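Local atomic coordinates of copper-containing nitrite reductase (PDB entry 6HBE), a protein that probably reduces nitrite to nitric oxide with electrons from cytochrome c, working as a copper-containing homotrimer. Residues F222-Y227 against K232-G237; A241-G244 against S248-I251; V371-E376 against H390-I395; E423-C428 against Y433-I438. One frame throughout, in Å; residues are numbered along the deposited sequence.

Contact 1. Residues F222-Y227 against K232-G237; sequences FEYMYY and KNLVVG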
loop_
_atom_site.group_PDB
_atom_site.type_symbol
_atom_site.label_atom_id
_atom_site.label_comp_id
_atom_site.label_asym_id
_atom_site.label_seq_id
_atom_site.Cartn_x
_atom_site.Cartn_y
_atom_site.Cartn_z
ATOM N N PHE C 222 21.292 -12.813 -7.756
ATOM C CA PHE C 222 20.748 -13.544 -8.900
ATOM C C PHE C 222 21.546 -13.209 -10.158
ATOM O O PHE C 222 21.733 -12.039 -10.511
ATOM C CB PHE C 222 19.244 -13.255 -9.152
ATOM C CG PHE C 222 18.336 -13.555 -7.979
ATOM C CD1 PHE C 222 18.416 -14.757 -7.310
ATOM C CD2 PHE C 222 17.364 -12.650 -7.598
ATOM C CE1 PHE C 222 17.562 -15.055 -6.247
ATOM C CE2 PHE C 222 16.512 -12.928 -6.530
ATOM C CZ PHE C 222 16.596 -14.145 -5.869
ATOM N N GLU C 223 22.019 -14.242 -10.845
ATOM C CA GLU C 223 22.919 -14.027 -11.978
ATOM C C GLU C 223 22.179 -13.489 -13.201
ATOM O O GLU C 223 22.602 -12.483 -13.800
ATOM C CB GLU C 223 23.679 -15.309 -12.300
ATOM C CG GLU C 223 24.368 -15.877 -11.043
ATOM C CD GLU C 223 25.437 -16.889 -11.333
ATOM O OE1 GLU C 223 26.263 -16.629 -12.234
ATOM O OE2 GLU C 223 25.449 -17.939 -10.655
ATOM N N TYR C 224 21.099 -14.170 -13.581
ATOM C CA TYR C 224 20.277 -13.774 -14.735
ATOM C C TYR C 224 18.799 -13.860 -14.360
ATOM O O TYR C 224 18.395 -14.830 -13.763
ATOM C CB TYR C 224 20.511 -14.708 -15.936
ATOM C CG TYR C 224 21.961 -14.928 -16.336
ATOM C CD1 TYR C 224 22.823 -13.855 -16.571
ATOM C CD2 TYR C 224 22.459 -16.228 -16.534
ATOM C CE1 TYR C 224 24.164 -14.057 -16.939
ATOM C CE2 TYR C 224 23.802 -16.447 -16.906
ATOM C CZ TYR C 224 24.647 -15.361 -17.102
ATOM O OH TYR C 224 25.961 -15.584 -17.485
ATOM N N MET C 225 18.002 -12.871 -14.757
ATOM C CA MET C 225 16.553 -12.887 -14.566
ATOM C C MET C 225 15.855 -12.477 -15.859
ATOM O O MET C 225 16.373 -11.681 -16.604
ATOM C CB MET C 225 16.117 -11.931 -13.449
ATOM C CG MET C 225 17.025 -11.885 -12.250
ATOM S SD MET C 225 16.318 -11.103 -10.788
ATOM C CE MET C 225 15.900 -9.490 -11.428
ATOM N N TYR C 226 14.653 -13.002 -16.070
ATOM C CA TYR C 226 13.881 -12.753 -17.279
ATOM C C TYR C 226 12.487 -12.275 -16.898
ATOM O O TYR C 226 11.698 -13.045 -16.343
ATOM C CB TYR C 226 13.829 -14.032 -18.126
ATOM C CG TYR C 226 15.202 -14.635 -18.344
ATOM C CD1 TYR C 226 15.735 -15.558 -17.437
ATOM C CD2 TYR C 226 15.979 -14.276 -19.447
ATOM C CE1 TYR C 226 17.011 -16.098 -17.626
ATOM C CE2 TYR C 226 17.245 -14.811 -19.642
ATOM C CZ TYR C 226 17.759 -15.719 -18.747
ATOM O OH TYR C 226 19.015 -16.255 -18.934
ATOM N N TYR C 227 12.183 -11.016 -17.180
ATOM C CA TYR C 227 10.861 -10.451 -16.867
ATOM C C TYR C 227 9.763 -11.137 -17.711
ATOM O O TYR C 227 9.927 -11.314 -18.932
ATOM C CB TYR C 227 10.842 -8.937 -17.025
ATOM C CG TYR C 227 9.539 -8.215 -16.602
ATOM C CD1 TYR C 227 9.022 -8.319 -15.303
ATOM C CD2 TYR C 227 8.849 -7.404 -17.500
ATOM C CE1 TYR C 227 7.850 -7.647 -14.933
ATOM C CE2 TYR C 227 7.690 -6.714 -17.145
ATOM C CZ TYR C 227 7.186 -6.830 -15.859
ATOM O OH TYR C 227 6.004 -6.141 -15.559
ATOM N N LYS C 232 14.052 -12.922 -23.852
ATOM C CA LYS C 232 14.524 -11.632 -24.361
ATOM C C LYS C 232 14.649 -10.522 -23.308
ATOM O O LYS C 232 15.412 -9.573 -23.490
ATOM C CB LYS C 232 13.594 -11.080 -25.449
ATOM C CG LYS C 232 13.334 -11.976 -26.650
ATOM C CD LYS C 232 14.595 -12.424 -27.348
ATOM C CE LYS C 232 14.226 -13.327 -28.512
ATOM N NZ LYS C 232 15.449 -13.922 -29.114
ATOM N N ASN C 233 13.899 -10.629 -22.221
ATOM C CA ASN C 233 13.812 -9.563 -21.219
ATOM C C ASN C 233 14.834 -9.756 -20.062
ATOM O O ASN C 233 14.450 -9.859 -18.869
ATOM C CB ASN C 233 12.385 -9.508 -20.652
ATOM C CG ASN C 233 11.312 -9.221 -21.701
ATOM O OD1 ASN C 233 11.531 -8.532 -22.692
ATOM N ND2 ASN C 233 10.117 -9.718 -21.450
ATOM N N LEU C 234 16.124 -9.757 -20.416
ATOM C CA LEU C 234 17.215 -10.093 -19.489
ATOM C C LEU C 234 17.665 -8.928 -18.585
ATOM O O LEU C 234 17.875 -7.822 -19.055
ATOM C CB LEU C 234 18.441 -10.605 -20.270
ATOM C CG LEU C 234 19.731 -10.934 -19.487
ATOM C CD1 LEU C 234 19.511 -12.104 -18.542
ATOM C CD2 LEU C 234 20.867 -11.243 -20.456
ATOM N N VAL C 235 17.797 -9.216 -17.282
ATOM C CA VAL C 235 18.334 -8.329 -16.263
ATOM C C VAL C 235 19.413 -9.142 -15.563
ATOM O O VAL C 235 19.187 -10.335 -15.285
ATOM C CB VAL C 235 17.207 -7.976 -15.233
ATOM C CG1 VAL C 235 17.734 -7.125 -14.081
ATOM C CG2 VAL C 235 16.039 -7.293 -15.931
ATOM N N VAL C 236 20.578 -8.546 -15.287
ATOM C CA VAL C 236 21.672 -9.288 -14.657
ATOM C C VAL C 236 22.059 -8.744 -13.275
ATOM O O VAL C 236 21.935 -7.541 -13.012
ATOM C CB VAL C 236 22.934 -9.366 -15.566
ATOM C CG1 VAL C 236 22.556 -9.821 -16.966
ATOM C CG2 VAL C 236 23.672 -8.043 -15.654
ATOM N N GLY C 237 22.594 -9.626 -12.428
ATOM C CA GLY C 237 23.234 -9.211 -11.186
ATOM C C GLY C 237 22.376 -8.476 -10.162
ATOM O O GLY C 237 22.763 -7.388 -9.682
#

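Contact 2. Residues A241-G244 against S248-I251; sequences ALAG and SWVI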
loop_
_atom_site.group_PDB
_atom_site.type_symbol
_atom_site.label_atom_id
_atom_site.label_comp_id
_atom_site.label_asym_id
_atom_site.label_seq_id
_atom_site.Cartn_x
_atom_site.Cartn_y
_atom_site.Cartn_z
ATOM N N ALA C 241 14.068 -9.114 -7.278
ATOM C CA ALA C 241 13.202 -9.210 -8.441
ATOM C C ALA C 241 11.845 -8.535 -8.124
ATOM O O ALA C 241 11.006 -9.111 -7.425
ATOM C CB ALA C 241 13.001 -10.664 -8.818
ATOM N N LEU C 242 11.680 -7.305 -8.592
ATOM C CA LEU C 242 10.473 -6.493 -8.364
ATOM C C LEU C 242 9.258 -7.077 -9.162
ATOM O O LEU C 242 9.357 -7.279 -10.376
ATOM C CB LEU C 242 10.750 -5.041 -8.799
ATOM C CG LEU C 242 9.552 -4.089 -8.741
ATOM C CD1 LEU C 242 9.077 -3.888 -7.307
ATOM C CD2 LEU C 242 9.851 -2.762 -9.377
ATOM N N ALA C 243 8.154 -7.367 -8.469
ATOM C CA ALA C 243 6.935 -7.935 -9.094
ATOM C C ALA C 243 5.663 -7.387 -8.478
ATOM O O ALA C 243 5.357 -7.670 -7.295
ATOM C CB ALA C 243 6.968 -9.458 -9.004
ATOM N N GLY C 244 4.897 -6.626 -9.268
ATOM C CA GLY C 244 3.545 -6.296 -8.873
ATOM C C GLY C 244 2.592 -7.457 -9.034
ATOM O O GLY C 244 3.006 -8.538 -9.478
ATOM N N SER C 248 5.682 -11.720 -13.145
ATOM C CA SER C 248 6.444 -12.973 -12.967
ATOM C C SER C 248 7.883 -12.812 -13.435
ATOM O O SER C 248 8.191 -11.860 -14.162
ATOM C CB SER C 248 5.808 -14.116 -13.772
ATOM O OG SER C 248 5.976 -13.892 -15.204
ATOM N N TRP C 249 8.737 -13.740 -12.987
ATOM C CA TRP C 249 10.137 -13.829 -13.368
ATOM C C TRP C 249 10.570 -15.283 -13.522
ATOM O O TRP C 249 10.059 -16.140 -12.808
ATOM C CB TRP C 249 11.050 -13.187 -12.294
ATOM C CG TRP C 249 10.939 -11.692 -12.143
ATOM C CD1 TRP C 249 10.090 -11.008 -11.275
ATOM C CD2 TRP C 249 11.687 -10.696 -12.839
ATOM N NE1 TRP C 249 10.276 -9.663 -11.412
ATOM C CE2 TRP C 249 11.249 -9.431 -12.356
ATOM C CE3 TRP C 249 12.711 -10.735 -13.802
ATOM C CZ2 TRP C 249 11.809 -8.213 -12.798
ATOM C CZ3 TRP C 249 13.254 -9.509 -14.271
ATOM C CH2 TRP C 249 12.781 -8.270 -13.778
ATOM N N VAL C 250 11.510 -15.549 -14.447
ATOM C CA VAL C 250 12.411 -16.732 -14.336
ATOM C C VAL C 250 13.808 -16.252 -13.882
ATOM O O VAL C 250 14.309 -15.245 -14.374
ATOM C CB VAL C 250 12.490 -17.527 -15.661
ATOM C CG1 VAL C 250 13.546 -18.616 -15.610
ATOM C CG2 VAL C 250 11.139 -18.157 -15.956
ATOM N N ILE C 251 14.391 -16.930 -12.893
ATOM C CA ILE C 251 15.674 -16.544 -12.298
ATOM C C ILE C 251 16.634 -17.766 -12.393
ATOM O O ILE C 251 16.246 -18.880 -12.054
ATOM C CB ILE C 251 15.445 -16.139 -10.826
ATOM C CG1 ILE C 251 14.591 -14.850 -10.751
ATOM C CG2 ILE C 251 16.754 -15.977 -10.058
ATOM C CD1 ILE C 251 13.897 -14.687 -9.399
#

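Contact 3. Residues V371-E376 against H390-I395; sequences VEFVNE and HDAVVI. With CU (copper (II) ion), chain L.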
loop_
_atom_site.group_PDB
_atom_site.type_symbol
_atom_site.label_atom_id
_atom_site.label_comp_id
_atom_site.label_asym_id
_atom_site.label_seq_id
_atom_site.Cartn_x
_atom_site.Cartn_y
_atom_site.Cartn_z
ATOM N N VAL C 371 -30.299 0.893 12.095
ATOM C CA VAL C 371 -29.182 0.426 11.274
ATOM C C VAL C 371 -29.374 0.957 9.862
ATOM O O VAL C 371 -30.487 0.889 9.321
ATOM C CB VAL C 371 -29.168 -1.124 11.221
ATOM C CG1 VAL C 371 -28.151 -1.675 10.212
ATOM C CG2 VAL C 371 -28.898 -1.671 12.604
ATOM N N GLU C 372 -28.295 1.444 9.243
ATOM C CA GLU C 372 -28.315 1.770 7.823
ATOM C C GLU C 372 -27.345 0.852 7.086
ATOM O O GLU C 372 -26.127 0.935 7.316
ATOM C CB GLU C 372 -27.918 3.240 7.594
ATOM C CG GLU C 372 -27.887 3.674 6.120
ATOM C CD GLU C 372 -27.609 5.158 5.925
ATOM O OE1 GLU C 372 -26.415 5.564 5.912
ATOM O OE2 GLU C 372 -28.584 5.935 5.777
ATOM N N PHE C 373 -27.884 -0.002 6.213
ATOM C CA PHE C 373 -27.085 -0.740 5.226
ATOM C C PHE C 373 -26.670 0.217 4.093
ATOM O O PHE C 373 -27.508 0.994 3.569
ATOM C CB PHE C 373 -27.859 -1.923 4.621
ATOM C CG PHE C 373 -27.962 -3.119 5.526
ATOM C CD1 PHE C 373 -26.960 -4.078 5.552
ATOM C CD2 PHE C 373 -29.060 -3.285 6.375
ATOM C CE1 PHE C 373 -27.044 -5.189 6.392
ATOM C CE2 PHE C 373 -29.145 -4.393 7.221
ATOM C CZ PHE C 373 -28.144 -5.350 7.238
ATOM N N VAL C 374 -25.382 0.197 3.729
ATOM C CA VAL C 374 -24.905 0.977 2.557
ATOM C C VAL C 374 -24.045 0.081 1.678
ATOM O O VAL C 374 -23.213 -0.655 2.191
ATOM C CB VAL C 374 -24.141 2.275 2.991
ATOM C CG1 VAL C 374 -22.911 1.969 3.852
ATOM C CG2 VAL C 374 -23.723 3.094 1.773
ATOM N N ASN C 375 -24.245 0.121 0.362
ATOM C CA ASN C 375 -23.439 -0.674 -0.542
ATOM C C ASN C 375 -22.209 0.118 -0.998
ATOM O O ASN C 375 -22.331 1.052 -1.784
ATOM C CB ASN C 375 -24.235 -1.190 -1.752
ATOM C CG ASN C 375 -23.476 -2.258 -2.540
ATOM O OD1 ASN C 375 -22.340 -2.624 -2.196
ATOM N ND2 ASN C 375 -24.076 -2.749 -3.603
ATOM N N GLU C 376 -21.038 -0.290 -0.509
ATOM C CA GLU C 376 -19.757 0.328 -0.913
ATOM C C GLU C 376 -19.139 -0.352 -2.148
ATOM O O GLU C 376 -18.244 0.229 -2.777
ATOM C CB GLU C 376 -18.751 0.341 0.251
ATOM C CG GLU C 376 -19.006 1.370 1.348
ATOM C CD GLU C 376 -19.042 2.846 0.875
ATOM O OE1 GLU C 376 -18.565 3.222 -0.235
ATOM O OE2 GLU C 376 -19.559 3.692 1.637
ATOM N N HIS C 390 -26.010 -5.933 -3.922
ATOM C CA HIS C 390 -26.262 -6.782 -2.757
ATOM C C HIS C 390 -27.600 -6.462 -2.114
ATOM O O HIS C 390 -28.104 -5.324 -2.223
ATOM C CB HIS C 390 -25.205 -6.586 -1.658
ATOM C CG HIS C 390 -23.816 -6.825 -2.125
ATOM N ND1 HIS C 390 -23.379 -8.072 -2.508
ATOM C CD2 HIS C 390 -22.780 -5.977 -2.326
ATOM C CE1 HIS C 390 -22.119 -7.987 -2.906
ATOM N NE2 HIS C 390 -21.729 -6.728 -2.801
ATOM N N ASP C 391 -28.126 -7.460 -1.391
ATOM C CA ASP C 391 -29.215 -7.256 -0.441
ATOM C C ASP C 391 -28.841 -7.931 0.862
ATOM O O ASP C 391 -27.739 -8.521 0.997
ATOM C CB ASP C 391 -30.581 -7.732 -1.027
ATOM C CG ASP C 391 -30.665 -9.262 -1.280
ATOM O OD1 ASP C 391 -29.898 -10.062 -0.696
ATOM O OD2 ASP C 391 -31.565 -9.683 -2.054
ATOM N N ALA C 392 -29.733 -7.832 1.848
ATOM C CA ALA C 392 -29.584 -8.567 3.093
ATOM C C ALA C 392 -30.947 -9.221 3.410
ATOM O O ALA C 392 -31.940 -8.500 3.488
ATOM C CB ALA C 392 -29.174 -7.628 4.214
ATOM N N VAL C 393 -30.965 -10.552 3.579
ATOM C CA VAL C 393 -32.204 -11.363 3.808
ATOM C C VAL C 393 -31.991 -12.318 5.002
ATOM O O VAL C 393 -31.060 -13.139 5.009
ATOM C CB VAL C 393 -32.627 -12.163 2.535
ATOM C CG1 VAL C 393 -32.648 -11.279 1.296
ATOM C CG2 VAL C 393 -31.716 -13.354 2.245
ATOM N N VAL C 394 -32.817 -12.199 6.041
ATOM C CA VAL C 394 -32.679 -13.075 7.204
ATOM C C VAL C 394 -33.029 -14.521 6.824
ATOM O O VAL C 394 -34.044 -14.763 6.140
ATOM C CB VAL C 394 -33.542 -12.600 8.377
ATOM C CG1 VAL C 394 -33.521 -13.607 9.526
ATOM C CG2 VAL C 394 -33.052 -11.263 8.872
ATOM N N ILE C 395 -32.183 -15.463 7.244
ATOM C CA ILE C 395 -32.434 -16.897 7.024
ATOM C C ILE C 395 -32.434 -17.760 8.306
ATOM O O ILE C 395 -32.628 -18.976 8.215
ATOM C CB ILE C 395 -31.470 -17.497 5.974
ATOM C CG1 ILE C 395 -29.999 -17.314 6.384
ATOM C CG2 ILE C 395 -31.739 -16.866 4.617
ATOM C CD1 ILE C 395 -29.123 -18.508 6.072
HETATM CU CU CU L . -24.284 -9.908 -2.630
#

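Contact 4. Residues E423-C428 against Y433-I438; sequences EYVYIC and YMKGII. With CU (copper (II) ion), chain L.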
loop_
_atom_site.group_PDB
_atom_site.type_symbol
_atom_site.label_atom_id
_atom_site.label_comp_id
_atom_site.label_asym_id
_atom_site.label_seq_id
_atom_site.Cartn_x
_atom_site.Cartn_y
_atom_site.Cartn_z
ATOM N N GLU C 423 -32.157 -12.069 17.897
ATOM C CA GLU C 423 -31.012 -12.210 16.993
ATOM C C GLU C 423 -31.374 -12.843 15.660
ATOM O O GLU C 423 -32.393 -13.567 15.537
ATOM C CB GLU C 423 -29.845 -12.941 17.659
ATOM C CG GLU C 423 -30.176 -14.160 18.492
ATOM C CD GLU C 423 -28.931 -14.739 19.161
ATOM O OE1 GLU C 423 -27.864 -14.798 18.507
ATOM O OE2 GLU C 423 -29.019 -15.137 20.338
ATOM N N TYR C 424 -30.541 -12.527 14.659
ATOM C CA TYR C 424 -30.811 -12.831 13.253
ATOM C C TYR C 424 -29.505 -13.128 12.520
ATOM O O TYR C 424 -28.542 -12.368 12.669
ATOM C CB TYR C 424 -31.493 -11.631 12.581
ATOM C CG TYR C 424 -32.663 -11.085 13.374
ATOM C CD1 TYR C 424 -33.938 -11.654 13.244
ATOM C CD2 TYR C 424 -32.496 -10.037 14.278
ATOM C CE1 TYR C 424 -35.013 -11.178 13.987
ATOM C CE2 TYR C 424 -33.563 -9.550 15.028
ATOM C CZ TYR C 424 -34.823 -10.133 14.879
ATOM O OH TYR C 424 -35.897 -9.677 15.616
ATOM N N VAL C 425 -29.479 -14.209 11.741
ATOM C CA VAL C 425 -28.407 -14.461 10.788
ATOM C C VAL C 425 -28.975 -14.102 9.429
ATOM O O VAL C 425 -30.075 -14.556 9.097
ATOM C CB VAL C 425 -27.941 -15.937 10.789
ATOM C CG1 VAL C 425 -26.739 -16.140 9.873
ATOM C CG2 VAL C 425 -27.631 -16.396 12.201
ATOM N N TYR C 426 -28.251 -13.285 8.653
ATOM C CA TYR C 426 -28.696 -12.873 7.321
ATOM C C TYR C 426 -27.630 -13.175 6.268
ATOM O O TYR C 426 -26.439 -13.302 6.589
ATOM C CB TYR C 426 -29.126 -11.389 7.297
ATOM C CG TYR C 426 -28.015 -10.395 7.609
ATOM C CD1 TYR C 426 -27.678 -10.072 8.926
ATOM C CD2 TYR C 426 -27.297 -9.777 6.584
ATOM C CE1 TYR C 426 -26.650 -9.175 9.213
ATOM C CE2 TYR C 426 -26.255 -8.879 6.871
ATOM C CZ TYR C 426 -25.922 -8.584 8.170
ATOM O OH TYR C 426 -24.903 -7.672 8.476
ATOM N N ILE C 427 -28.083 -13.334 5.028
ATOM C CA ILE C 427 -27.210 -13.503 3.859
ATOM C C ILE C 427 -27.559 -12.492 2.791
ATOM O O ILE C 427 -28.558 -11.778 2.890
ATOM C CB ILE C 427 -27.267 -14.951 3.249
ATOM C CG1 ILE C 427 -28.665 -15.300 2.704
ATOM C CG2 ILE C 427 -26.836 -15.985 4.277
ATOM C CD1 ILE C 427 -28.756 -16.654 2.028
ATOM N N CYS C 428 -26.745 -12.451 1.741
ATOM C CA CYS C 428 -27.159 -11.848 0.482
ATOM C C CYS C 428 -27.763 -12.915 -0.428
ATOM O O CYS C 428 -27.171 -13.984 -0.627
ATOM C CB CYS C 428 -25.966 -11.187 -0.187
ATOM S SG CYS C 428 -26.312 -10.529 -1.804
ATOM N N TYR C 433 -23.146 -17.079 0.022
ATOM C CA TYR C 433 -21.960 -17.246 0.899
ATOM C C TYR C 433 -21.580 -15.972 1.701
ATOM O O TYR C 433 -20.808 -16.059 2.652
ATOM C CB TYR C 433 -20.749 -17.772 0.088
ATOM C CG TYR C 433 -20.372 -16.883 -1.067
ATOM C CD1 TYR C 433 -19.501 -15.802 -0.896
ATOM C CD2 TYR C 433 -20.909 -17.093 -2.333
ATOM C CE1 TYR C 433 -19.183 -14.967 -1.969
ATOM C CE2 TYR C 433 -20.617 -16.267 -3.378
ATOM C CZ TYR C 433 -19.745 -15.198 -3.203
ATOM O OH TYR C 433 -19.487 -14.386 -4.296
ATOM N N MET C 434 -22.122 -14.805 1.337
ATOM C CA MET C 434 -22.027 -13.602 2.196
ATOM C C MET C 434 -22.930 -13.750 3.391
ATOM O O MET C 434 -24.135 -13.983 3.222
ATOM C CB MET C 434 -22.518 -12.354 1.482
ATOM C CG MET C 434 -21.642 -11.906 0.347
ATOM S SD MET C 434 -22.241 -10.422 -0.500
ATOM C CE MET C 434 -22.391 -9.230 0.788
ATOM N N LYS C 435 -22.390 -13.561 4.585
ATOM C CA LYS C 435 -23.165 -13.797 5.808
ATOM C C LYS C 435 -22.803 -12.850 6.935
ATOM O O LYS C 435 -21.625 -12.543 7.160
ATOM C CB LYS C 435 -22.990 -15.253 6.286
ATOM C CG LYS C 435 -23.907 -15.636 7.461
ATOM C CD LYS C 435 -23.848 -17.121 7.830
ATOM C CE LYS C 435 -24.522 -18.004 6.793
ATOM N NZ LYS C 435 -24.525 -19.431 7.218
ATOM N N GLY C 436 -23.828 -12.423 7.674
ATOM C CA GLY C 436 -23.667 -11.558 8.836
ATOM C C GLY C 436 -24.702 -11.826 9.918
ATOM O O GLY C 436 -25.650 -12.603 9.698
ATOM N N ILE C 437 -24.512 -11.169 11.061
ATOM C CA ILE C 437 -25.385 -11.304 12.258
ATOM C C ILE C 437 -25.728 -9.939 12.819
ATOM O O ILE C 437 -24.849 -9.052 12.921
ATOM C CB ILE C 437 -24.709 -12.150 13.367
ATOM C CG1 ILE C 437 -24.627 -13.630 12.958
ATOM C CG2 ILE C 437 -25.440 -12.022 14.701
ATOM C CD1 ILE C 437 -23.721 -14.486 13.809
ATOM N N ILE C 438 -26.995 -9.753 13.220
ATOM C CA ILE C 438 -27.385 -8.635 14.084
ATOM C C ILE C 438 -28.073 -9.192 15.340
ATOM O O ILE C 438 -28.953 -10.067 15.229
ATOM C CB ILE C 438 -28.346 -7.643 13.371
ATOM C CG1 ILE C 438 -27.616 -6.871 12.270
ATOM C CG2 ILE C 438 -28.947 -6.637 14.362
ATOM C CD1 ILE C 438 -28.531 -6.104 11.344
HETATM CU CU CU L . -24.284 -9.908 -2.630
HETATM O O HOH W 1 -23.740 -7.375 10.713
#

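Contact 1. Residues F222-Y227 against K232-G237
L234 and Y226 lie alongside each other across a beta hairpin, with L234 CD1 3.7 Å from Y226 CE2. L234 CG stands opposite the backbone N (chi1 176°), which lets the same methyl reach Y224 CB at 3.8 Å and wedge between two tyrosines. The opposite face is closed by M225, whose chain bends at its last torsion to bring CE within 4.0 Å of V235 CG1. M225 and V235 form a hydrogen-bonded antiparallel pair, M225 N to V235 O being 2.8 Å. At the turn end, N233 ND2 donates to Y227 O over 3.0 Å, almost straight at 172°; the acceptor lies in the amide plane, the donor above the carbonyl plane. That amide also donates to V236 O of the third subunit, so one side chain closes a hairpin and joins a trimer. V236 CG1, 4.1 Å from Y224 CD1 at the ring edge, makes a thinner contact, covered by the second subunit, and exposed K232 turns away to E140. Strand 234-238 is outermost in its sheet within the subunit; strand 222-227 separates it from 248-254, with a classic bulge of E223 and Y224 opposite E252. W249 backs M225 and V235, while helix 143-148 covers Y224 and L234.

Contact 2. Residues A241-G244 against S248-I251
A241 and W249 meet in a face-to-face contact between the two sheets of a beta sandwich, in the second cupredoxin domain: strand 241-243 borders one sheet and 248-254 runs within the other. The segment axes come no closer than 7.6 Å, so side chains, chiefly the indole, must bridge the gap. A241 CB sits over one face of the five-membered ring, 3.9 Å from its centroid, a CH-pi contact displaced towards the rim of the indole. A243 CB approaches differently, at the edge, 4.1 Å from W249 NE1. I251 CD1 adds an apolar touch on A241 CB at 4.2 Å. With chi1 at -68°, W249 CG lies beside its backbone N, and the ring reaches across to aim NE1 at L242 O, 2.8 Å away. The oxygen lies in the indole plane, whereas the donor stands 57° above the carbonyl plane. A phenylalanine at W249 would probably leave L242 O without this donor and free the ring to turn beneath A241. Beyond the pair, L242 packs on its counterpart in the third subunit. One directional bond, with the alanine methyls at face and edge, thus helps to fix the indole's rotation and satisfies a buried carbonyl.

Contact 3. Residues V371-E376 against H390-I395
N375, set against H390, has its amide nitrogen gripped twice: ND2 donates to the backbone oxygens of L408 and G388, while OD1 accepts from D377 N. Thus held, OD1 lies in the plane of the H390 imidazole at its edge, 3.4 Å from CD2. The two side chains cross at about a right angle, with amide and ring planes 58° apart. With N375 CG swung opposite the backbone N (chi1 -168°), the carboxamide extends towards the histidine. The ring is held at both nitrogens: H390 ND1 binds the copper ion at 2.1 Å, and NE2 is hydrogen-bonded to D377 OD2. D377 therefore ties the asparagine to the ligand it flanks, a compact example of a second shell positioning a first. C428, H431 and M434 complete the metal site, the ligand set of a type 1 centre. Away from the metal the contact is apolar: A392 CB rests over one face of F373, 4.2 Å from the ring centroid and 3.9 Å from CE1, offset towards the rim. Strand 370-375 belongs to one sheet of the cupredoxin sandwich, where F373 also meets V351; residues 390-392 lead into strand 393-398 of the other sheet, and A392 packs on Y426.

Contact 4. Residues E423-C428 against Y433-I438
Y426 and G436 form the central hydrogen-bonded pair of this antiparallel hairpin, with Y426 N to G436 O at 2.9 Å and a return bond from G436 N. Y424 and I438 repeat the pattern towards the far end. The ladder weakens towards the metal, where C428 N to M434 O is a weak bond of 3.4 Å. The second kind of interaction is CH-pi. Y426 places CG between its backbone N and carbonyl carbon (chi1 63°), folding the ring across the neighbouring strand, where G436 CA lies over one face, 4.0 Å from the centroid. The ring packs where a side chain at G436 would otherwise lie, a fit that the glycine permits. Apolar contacts flank it on this face of the sheet, I438 CG1 touching Y426 CE1 at 3.9 Å, and occupy the other, where V425 CG1 meets the aliphatic part of K435 at CD, 3.7 Å away. Water supplies a further link, lying in the Y426 ring plane and joining OH to I437 O, the latter at 3.0 Å. A serine in place of Y426 would probably open a gap over G436 and beside I438, leaving this water without the phenolic link. Metal binding forms the last group. C428 SG points opposite its backbone N and binds copper at 2.3 Å, while M434 SD lies 3.0 Å from the ion. Together with H431 in the turn and H390, they form a type 1 copper site, with cysteine, histidine and methionine carried by the final hairpin of a cupredoxin fold.

From the N terminus the four contacts follow in series, and none encloses or crosses another. Contact 1 closes a hairpin over four residues at the trimer interface. The chain then changes sheets, and contact 2 bridges the sandwich across a three-residue connection; it adjoins contact 1 because strands 222-227 and 248-254 are neighbours. About 41 Å away, centre to centre, contact 3 spans thirteen residues between the two sheets of the C-terminal cupredoxin domain. Contact 4 closes the last hairpin, whose four-residue turn includes H431. Strands 393-398 and 422-427 are neighbours, joining contacts 3 and 4, which share one copper ion.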